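Local coordinates for hypothetical protein MG376 homolog (Mycoplasma pneumoniae, PDB 2HQL) that probably binds single-stranded DNA as a small OB-fold protein, though its exact cellular role is unknown, at residues Phe29-Gln35 and Asp46-Ala52; Ser71-Arg77 and Ile91-Phe97. All blocks are in the same frame, centred on the assembly; numbering follows the deposited sequence.

Interaction 1. Residues Phe29-Gln35 and Asp46-Ala52; sequences FLVTIKQ and DYYVIYA
I33, Y48 and I50 bury the most area here, just over 70 Å² each. They sit on two antiparallel strands, 29-35 and 46-52, with extended backbones. The axes approach to 4.5 Å, and the strand directions differ by 153°. I33 pairs with Y48 as a hydrogen-bonded pair: I33 N to Y48 O and Y48 N to I33 O are both 2.8 Å. V31 and I50 pair likewise, with V31 N to I50 O at 2.9 Å and I50 N to V31 O at 2.8 Å. F29 with A52 and Q35 with D46 continue the ladder at its ends. The non-hydrogen-bonded pairs between them are L30-Y51, T32-V49 and K34-Y47. This is the hairpin of strands 28-39 and 42-53, the second and third strands of the OB-fold barrel. The side chains of F29, V31, I33, I50 and A52 share the face turned to the barrel interior and helix 54-64. I50 takes chi1 p and chi2 t, so I50 CD1 comes 3.6 Å from I33 CG1, and I50 CG1 is 3.7 Å from V31 CB. Y48 is m, which puts its ring edge (Y48 CE2) 3.9 Å from Q35 CB. On the face of L30, T32, V49 and Y51, K34 CB lies over the Y47 ring as a CH-pi contact, 4.3 Å from the centroid. Q35 NE2 also bonds E14 O, and D46 OD2 bridges to R37.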
loop_
_atom_site.group_PDB
_atom_site.type_symbol
_atom_site.label_atom_id
_atom_site.label_comp_id
_atom_site.label_asym_id
_atom_site.label_seq_id
_atom_site.Cartn_x
_atom_site.Cartn_y
_atom_site.Cartn_z
ATOM N N PHE A 29 16.210 7.361 -4.074
ATOM C CA PHE A 29 15.550 8.624 -4.394
ATOM C C PHE A 29 14.092 8.510 -3.984
ATOM O O PHE A 29 13.395 7.587 -4.409
ATOM C CB PHE A 29 15.631 8.906 -5.895
ATOM C CG PHE A 29 15.158 10.276 -6.285
ATOM C CD1 PHE A 29 15.818 11.409 -5.818
ATOM C CD2 PHE A 29 14.072 10.433 -7.145
ATOM C CE1 PHE A 29 15.415 12.682 -6.200
ATOM C CE2 PHE A 29 13.649 11.715 -7.541
ATOM C CZ PHE A 29 14.326 12.842 -7.067
ATOM N N LEU A 30 13.633 9.448 -3.166
ATOM C CA LEU A 30 12.261 9.421 -2.701
ATOM C C LEU A 30 11.383 10.480 -3.306
ATOM O O LEU A 30 11.725 11.664 -3.327
ATOM C CB LEU A 30 12.199 9.535 -1.178
ATOM C CG LEU A 30 12.541 8.259 -0.404
ATOM C CD1 LEU A 30 14.056 8.011 -0.406
ATOM C CD2 LEU A 30 12.008 8.408 1.019
ATOM N N VAL A 31 10.232 10.020 -3.779
ATOM C CA VAL A 31 9.231 10.872 -4.393
ATOM C C VAL A 31 7.913 10.768 -3.610
ATOM O O VAL A 31 7.575 9.715 -3.065
ATOM C CB VAL A 31 9.007 10.467 -5.882
ATOM C CG1 VAL A 31 7.862 11.291 -6.499
ATOM C CG2 VAL A 31 10.302 10.676 -6.671
ATOM N N THR A 32 7.192 11.879 -3.525
ATOM C CA THR A 32 5.910 11.900 -2.843
ATOM C C THR A 32 4.838 12.253 -3.859
ATOM O O THR A 32 4.885 13.311 -4.501
ATOM C CB THR A 32 5.893 12.898 -1.695
ATOM O OG1 THR A 32 6.747 12.414 -0.653
ATOM C CG2 THR A 32 4.479 13.045 -1.142
ATOM N N ILE A 33 3.877 11.340 -3.976
ATOM C CA ILE A 33 2.777 11.414 -4.930
ATOM C C ILE A 33 1.419 11.730 -4.296
ATOM O O ILE A 33 1.148 11.370 -3.156
ATOM C CB ILE A 33 2.656 10.057 -5.676
ATOM C CG1 ILE A 33 4.016 9.627 -6.223
ATOM C CG2 ILE A 33 1.665 10.150 -6.782
ATOM C CD1 ILE A 33 4.670 10.603 -7.161
ATOM N N LYS A 34 0.570 12.398 -5.068
ATOM C CA LYS A 34 -0.782 12.755 -4.649
ATOM C C LYS A 34 -1.770 12.061 -5.583
ATOM O O LYS A 34 -1.588 12.052 -6.802
ATOM C CB LYS A 34 -1.007 14.266 -4.757
ATOM C CG LYS A 34 -2.484 14.676 -4.644
ATOM C CD LYS A 34 -2.738 16.159 -4.959
ATOM C CE LYS A 34 -2.517 16.490 -6.439
ATOM N NZ LYS A 34 -2.794 17.935 -6.750
ATOM N N GLN A 35 -2.811 11.470 -5.012
ATOM C CA GLN A 35 -3.843 10.818 -5.809
ATOM C C GLN A 35 -5.147 11.414 -5.314
ATOM O O GLN A 35 -5.348 11.499 -4.109
ATOM C CB GLN A 35 -3.851 9.300 -5.583
ATOM C CG GLN A 35 -4.768 8.557 -6.550
ATOM C CD GLN A 35 -4.667 7.047 -6.454
ATOM O OE1 GLN A 35 -5.274 6.417 -5.581
ATOM N NE2 GLN A 35 -3.887 6.457 -7.353
ATOM N N ASP A 46 -4.949 12.124 -1.480
ATOM C CA ASP A 46 -4.232 11.065 -0.774
ATOM C C ASP A 46 -2.768 11.233 -1.162
ATOM O O ASP A 46 -2.456 11.470 -2.324
ATOM C CB ASP A 46 -4.692 9.665 -1.187
ATOM C CG ASP A 46 -5.835 9.141 -0.330
ATOM O OD1 ASP A 46 -6.012 9.620 0.811
ATOM O OD2 ASP A 46 -6.545 8.231 -0.798
ATOM N N TYR A 47 -1.880 11.145 -0.181
ATOM C CA TYR A 47 -0.457 11.283 -0.437
ATOM C C TYR A 47 0.246 9.984 -0.113
ATOM O O TYR A 47 -0.020 9.349 0.917
ATOM C CB TYR A 47 0.138 12.409 0.396
ATOM C CG TYR A 47 -0.117 13.800 -0.153
ATOM C CD1 TYR A 47 0.928 14.572 -0.659
ATOM C CD2 TYR A 47 -1.392 14.362 -0.124
ATOM C CE1 TYR A 47 0.709 15.871 -1.112
ATOM C CE2 TYR A 47 -1.616 15.661 -0.575
ATOM C CZ TYR A 47 -0.562 16.406 -1.061
ATOM O OH TYR A 47 -0.775 17.701 -1.470
ATOM N N TYR A 48 1.151 9.605 -1.014
ATOM C CA TYR A 48 1.919 8.378 -0.899
ATOM C C TYR A 48 3.383 8.695 -1.093
ATOM O O TYR A 48 3.730 9.667 -1.765
ATOM C CB TYR A 48 1.465 7.395 -1.970
ATOM C CG TYR A 48 0.002 7.040 -1.864
ATOM C CD1 TYR A 48 -0.451 6.177 -0.868
ATOM C CD2 TYR A 48 -0.935 7.577 -2.748
ATOM C CE1 TYR A 48 -1.793 5.857 -0.757
ATOM C CE2 TYR A 48 -2.287 7.261 -2.642
ATOM C CZ TYR A 48 -2.702 6.402 -1.647
ATOM O OH TYR A 48 -4.024 6.070 -1.528
ATOM N N VAL A 49 4.241 7.882 -0.487
ATOM C CA VAL A 49 5.672 8.067 -0.622
ATOM C C VAL A 49 6.203 6.843 -1.336
ATOM O O VAL A 49 5.971 5.715 -0.923
ATOM C CB VAL A 49 6.372 8.206 0.739
ATOM C CG1 VAL A 49 7.866 8.348 0.535
ATOM C CG2 VAL A 49 5.828 9.406 1.490
ATOM N N ILE A 50 6.901 7.077 -2.434
ATOM C CA ILE A 50 7.467 5.999 -3.216
ATOM C C ILE A 50 8.965 6.245 -3.318
ATOM O O ILE A 50 9.430 7.361 -3.087
ATOM C CB ILE A 50 6.835 5.966 -4.628
ATOM C CG1 ILE A 50 7.115 7.275 -5.367
ATOM C CG2 ILE A 50 5.324 5.793 -4.516
ATOM C CD1 ILE A 50 6.654 7.263 -6.805
ATOM N N TYR A 51 9.727 5.202 -3.634
ATOM C CA TYR A 51 11.174 5.358 -3.774
ATOM C C TYR A 51 11.739 4.354 -4.762
ATOM O O TYR A 51 11.020 3.483 -5.242
ATOM C CB TYR A 51 11.900 5.201 -2.427
ATOM C CG TYR A 51 11.872 3.814 -1.826
ATOM C CD1 TYR A 51 10.826 3.416 -0.992
ATOM C CD2 TYR A 51 12.891 2.897 -2.086
ATOM C CE1 TYR A 51 10.797 2.133 -0.428
ATOM C CE2 TYR A 51 12.872 1.609 -1.529
ATOM C CZ TYR A 51 11.818 1.237 -0.701
ATOM O OH TYR A 51 11.778 -0.026 -0.153
ATOM N N ALA A 52 13.030 4.496 -5.062
ATOM C CA ALA A 52 13.727 3.608 -5.984
ATOM C C ALA A 52 15.222 3.615 -5.691
ATOM O O ALA A 52 15.758 4.573 -5.140
ATOM C CB ALA A 52 13.477 4.040 -7.417
#

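Interaction 2. Residues Ser71-Arg77 and Ile91-Phe97; sequences SIEGILR and IEIVKIF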
loop_
_atom_site.group_PDB
_atom_site.type_symbol
_atom_site.label_atom_id
_atom_site.label_comp_id
_atom_site.label_asym_id
_atom_site.label_seq_id
_atom_site.Cartn_x
_atom_site.Cartn_y
_atom_site.Cartn_z
ATOM N N SER A 71 3.123 6.708 -13.083
ATOM C CA SER A 71 2.420 5.460 -12.780
ATOM C C SER A 71 3.503 4.433 -12.572
ATOM O O SER A 71 4.497 4.452 -13.284
ATOM C CB SER A 71 1.542 5.012 -13.957
ATOM O OG SER A 71 0.591 6.004 -14.307
ATOM N N ILE A 72 3.326 3.533 -11.610
ATOM C CA ILE A 72 4.340 2.510 -11.366
ATOM C C ILE A 72 3.766 1.157 -10.970
ATOM O O ILE A 72 2.553 0.972 -10.853
ATOM C CB ILE A 72 5.316 2.903 -10.205
ATOM C CG1 ILE A 72 4.529 3.033 -8.891
ATOM C CG2 ILE A 72 6.067 4.200 -10.526
ATOM C CD1 ILE A 72 5.393 2.958 -7.649
ATOM N N GLU A 73 4.689 0.219 -10.772
ATOM C CA GLU A 73 4.401 -1.121 -10.286
ATOM C C GLU A 73 5.388 -1.202 -9.125
ATOM O O GLU A 73 6.563 -0.888 -9.288
ATOM C CB GLU A 73 4.736 -2.187 -11.326
ATOM C CG GLU A 73 4.100 -3.540 -11.014
ATOM C CD GLU A 73 5.085 -4.590 -10.538
ATOM O OE1 GLU A 73 6.044 -4.858 -11.290
ATOM O OE2 GLU A 73 4.899 -5.154 -9.428
ATOM N N GLY A 74 4.934 -1.593 -7.946
ATOM C CA GLY A 74 5.871 -1.646 -6.845
ATOM C C GLY A 74 5.512 -2.634 -5.770
ATOM O O GLY A 74 4.568 -3.417 -5.911
ATOM N N ILE A 75 6.271 -2.583 -4.682
ATOM C CA ILE A 75 6.075 -3.478 -3.551
ATOM C C ILE A 75 5.789 -2.658 -2.291
ATOM O O ILE A 75 6.556 -1.771 -1.916
ATOM C CB ILE A 75 7.331 -4.347 -3.346
ATOM C CG1 ILE A 75 7.760 -4.961 -4.684
ATOM C CG2 ILE A 75 7.045 -5.453 -2.382
ATOM C CD1 ILE A 75 9.070 -5.732 -4.629
ATOM N N LEU A 76 4.676 -2.952 -1.639
ATOM C CA LEU A 76 4.315 -2.219 -0.434
ATOM C C LEU A 76 5.186 -2.597 0.772
ATOM O O LEU A 76 5.213 -3.755 1.200
ATOM C CB LEU A 76 2.837 -2.450 -0.126
ATOM C CG LEU A 76 2.146 -1.385 0.723
ATOM C CD1 LEU A 76 2.322 -0.011 0.094
ATOM C CD2 LEU A 76 0.684 -1.722 0.838
ATOM N N ARG A 77 5.905 -1.600 1.300
ATOM C CA ARG A 77 6.797 -1.746 2.458
ATOM C C ARG A 77 6.340 -0.816 3.579
ATOM O O ARG A 77 5.441 -0.008 3.395
ATOM C CB ARG A 77 8.236 -1.351 2.088
ATOM C CG ARG A 77 8.790 -2.006 0.847
ATOM C CD ARG A 77 8.786 -3.509 0.991
ATOM N NE ARG A 77 9.688 -4.143 0.037
ATOM C CZ ARG A 77 9.846 -5.455 -0.070
ATOM N NH1 ARG A 77 9.158 -6.266 0.712
ATOM N NH2 ARG A 77 10.704 -5.954 -0.948
ATOM N N ILE A 91 6.226 2.737 -0.941
ATOM C CA ILE A 91 6.204 1.788 -2.043
ATOM C C ILE A 91 7.551 1.717 -2.730
ATOM O O ILE A 91 8.039 2.713 -3.245
ATOM C CB ILE A 91 5.167 2.138 -3.136
ATOM C CG1 ILE A 91 3.775 2.343 -2.514
ATOM C CG2 ILE A 91 5.123 1.012 -4.180
ATOM C CD1 ILE A 91 3.563 3.727 -1.928
ATOM N N GLU A 92 8.133 0.519 -2.725
ATOM C CA GLU A 92 9.411 0.247 -3.365
ATOM C C GLU A 92 9.126 0.067 -4.851
ATOM O O GLU A 92 8.532 -0.927 -5.269
ATOM C CB GLU A 92 10.013 -1.038 -2.802
ATOM C CG GLU A 92 11.435 -1.298 -3.250
ATOM C CD GLU A 92 11.894 -2.672 -2.868
ATOM O OE1 GLU A 92 11.301 -3.227 -1.923
ATOM O OE2 GLU A 92 12.841 -3.193 -3.495
ATOM N N ILE A 93 9.544 1.036 -5.648
ATOM C CA ILE A 93 9.311 0.989 -7.079
ATOM C C ILE A 93 10.050 -0.151 -7.768
ATOM O O ILE A 93 11.251 -0.345 -7.568
ATOM C CB ILE A 93 9.696 2.339 -7.725
ATOM C CG1 ILE A 93 8.731 3.431 -7.236
ATOM C CG2 ILE A 93 9.724 2.215 -9.249
ATOM C CD1 ILE A 93 9.156 4.832 -7.594
ATOM N N VAL A 94 9.314 -0.914 -8.570
ATOM C CA VAL A 94 9.872 -2.031 -9.317
ATOM C C VAL A 94 9.879 -1.632 -10.777
ATOM O O VAL A 94 10.808 -1.948 -11.518
ATOM C CB VAL A 94 9.013 -3.316 -9.161
ATOM C CG1 VAL A 94 9.391 -4.322 -10.224
ATOM C CG2 VAL A 94 9.224 -3.936 -7.783
ATOM N N LYS A 95 8.846 -0.908 -11.186
ATOM C CA LYS A 95 8.744 -0.497 -12.572
ATOM C C LYS A 95 8.019 0.838 -12.796
ATOM O O LYS A 95 7.000 1.135 -12.166
ATOM C CB LYS A 95 8.050 -1.615 -13.352
ATOM C CG LYS A 95 8.133 -1.476 -14.851
ATOM C CD LYS A 95 7.603 -2.707 -15.554
ATOM C CE LYS A 95 7.727 -2.552 -17.051
ATOM N NZ LYS A 95 6.988 -1.344 -17.516
ATOM N N ILE A 96 8.566 1.648 -13.696
ATOM C CA ILE A 96 7.967 2.929 -14.040
ATOM C C ILE A 96 7.364 2.777 -15.425
ATOM O O ILE A 96 7.983 2.199 -16.322
ATOM C CB ILE A 96 9.004 4.069 -14.095
ATOM C CG1 ILE A 96 9.643 4.265 -12.720
ATOM C CG2 ILE A 96 8.328 5.358 -14.543
ATOM C CD1 ILE A 96 10.663 5.378 -12.690
ATOM N N PHE A 97 6.156 3.294 -15.604
ATOM C CA PHE A 97 5.490 3.188 -16.894
ATOM C C PHE A 97 5.565 4.481 -17.710
ATOM O O PHE A 97 5.851 5.563 -17.179
ATOM C CB PHE A 97 4.022 2.794 -16.693
ATOM C CG PHE A 97 3.829 1.478 -15.972
ATOM C CD1 PHE A 97 4.241 0.278 -16.555
ATOM C CD2 PHE A 97 3.217 1.438 -14.718
ATOM C CE1 PHE A 97 4.044 -0.936 -15.906
ATOM C CE2 PHE A 97 3.017 0.222 -14.060
ATOM C CZ PHE A 97 3.432 -0.967 -14.657
HETATM O O HOH W 1 3.953 7.678 -15.725
#
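Strands 69-81 and 86-96 form the last antiparallel hairpin of the OB-fold barrel, and a classic beta bulge shifts their register by one. I91 opens as the non-hydrogen-bonded partner of L76. I91 CG1 is 3.8 Å from L76 CD1, and I91 CG2 is 4.0 Å from I72 CD1. E92 pairs with I75 through two 2.9 Å bonds, I75 N to E92 O and E92 N to I75 O. R77 NE forms a salt bridge with E92 OE1 at 2.7 Å. I93 lies opposite G74, where a CB would clash with I91 CG2 and E92 O. I93 CG1 packs on I72 CD1 at 3.4 Å. V94 leaves the extended conformation (psi -37°), as at position 1 of a classic bulge, so V94 N (2.8 Å) and K95 N (3.0 Å) both reach E73 O. K95 O accepts from E73 N at 2.9 Å. I96 turns to the face of I72 and meets L56 and H63 of helix 54-64. The F97 ring packs on the first strand, with F97 CE2 3.3 Å from I72 C and F97 CZ 3.8 Å from E73 CB. F97 N donates to S71 O at 3.1 Å. A bridging water lies 2.9 Å from S71 N and 3.2 Å from F97 O.

Interactions 1 and 2 lie in series along the chain, and their centres are about 10 Å apart. They meet where strand 42-53 runs parallel to strand 86-96. Probable backbone hydrogen bonds join them there: I91 N to V49 O at 3.0 Å and I93 N to Y51 O at 2.9 Å. Inside the barrel, I50 CD1 touches I93 CD1 at 3.6 Å, so the two hairpins share one apolar core. Outside, Y51 OH packs on E92 CB at 3.3 Å. Y48 OH makes a weak hydrogen bond to L76 O of the second subunit, and L76 O bonds Y48 OH of that subunit. OB folds commonly bind nucleic acid, but the assembly holds no DNA.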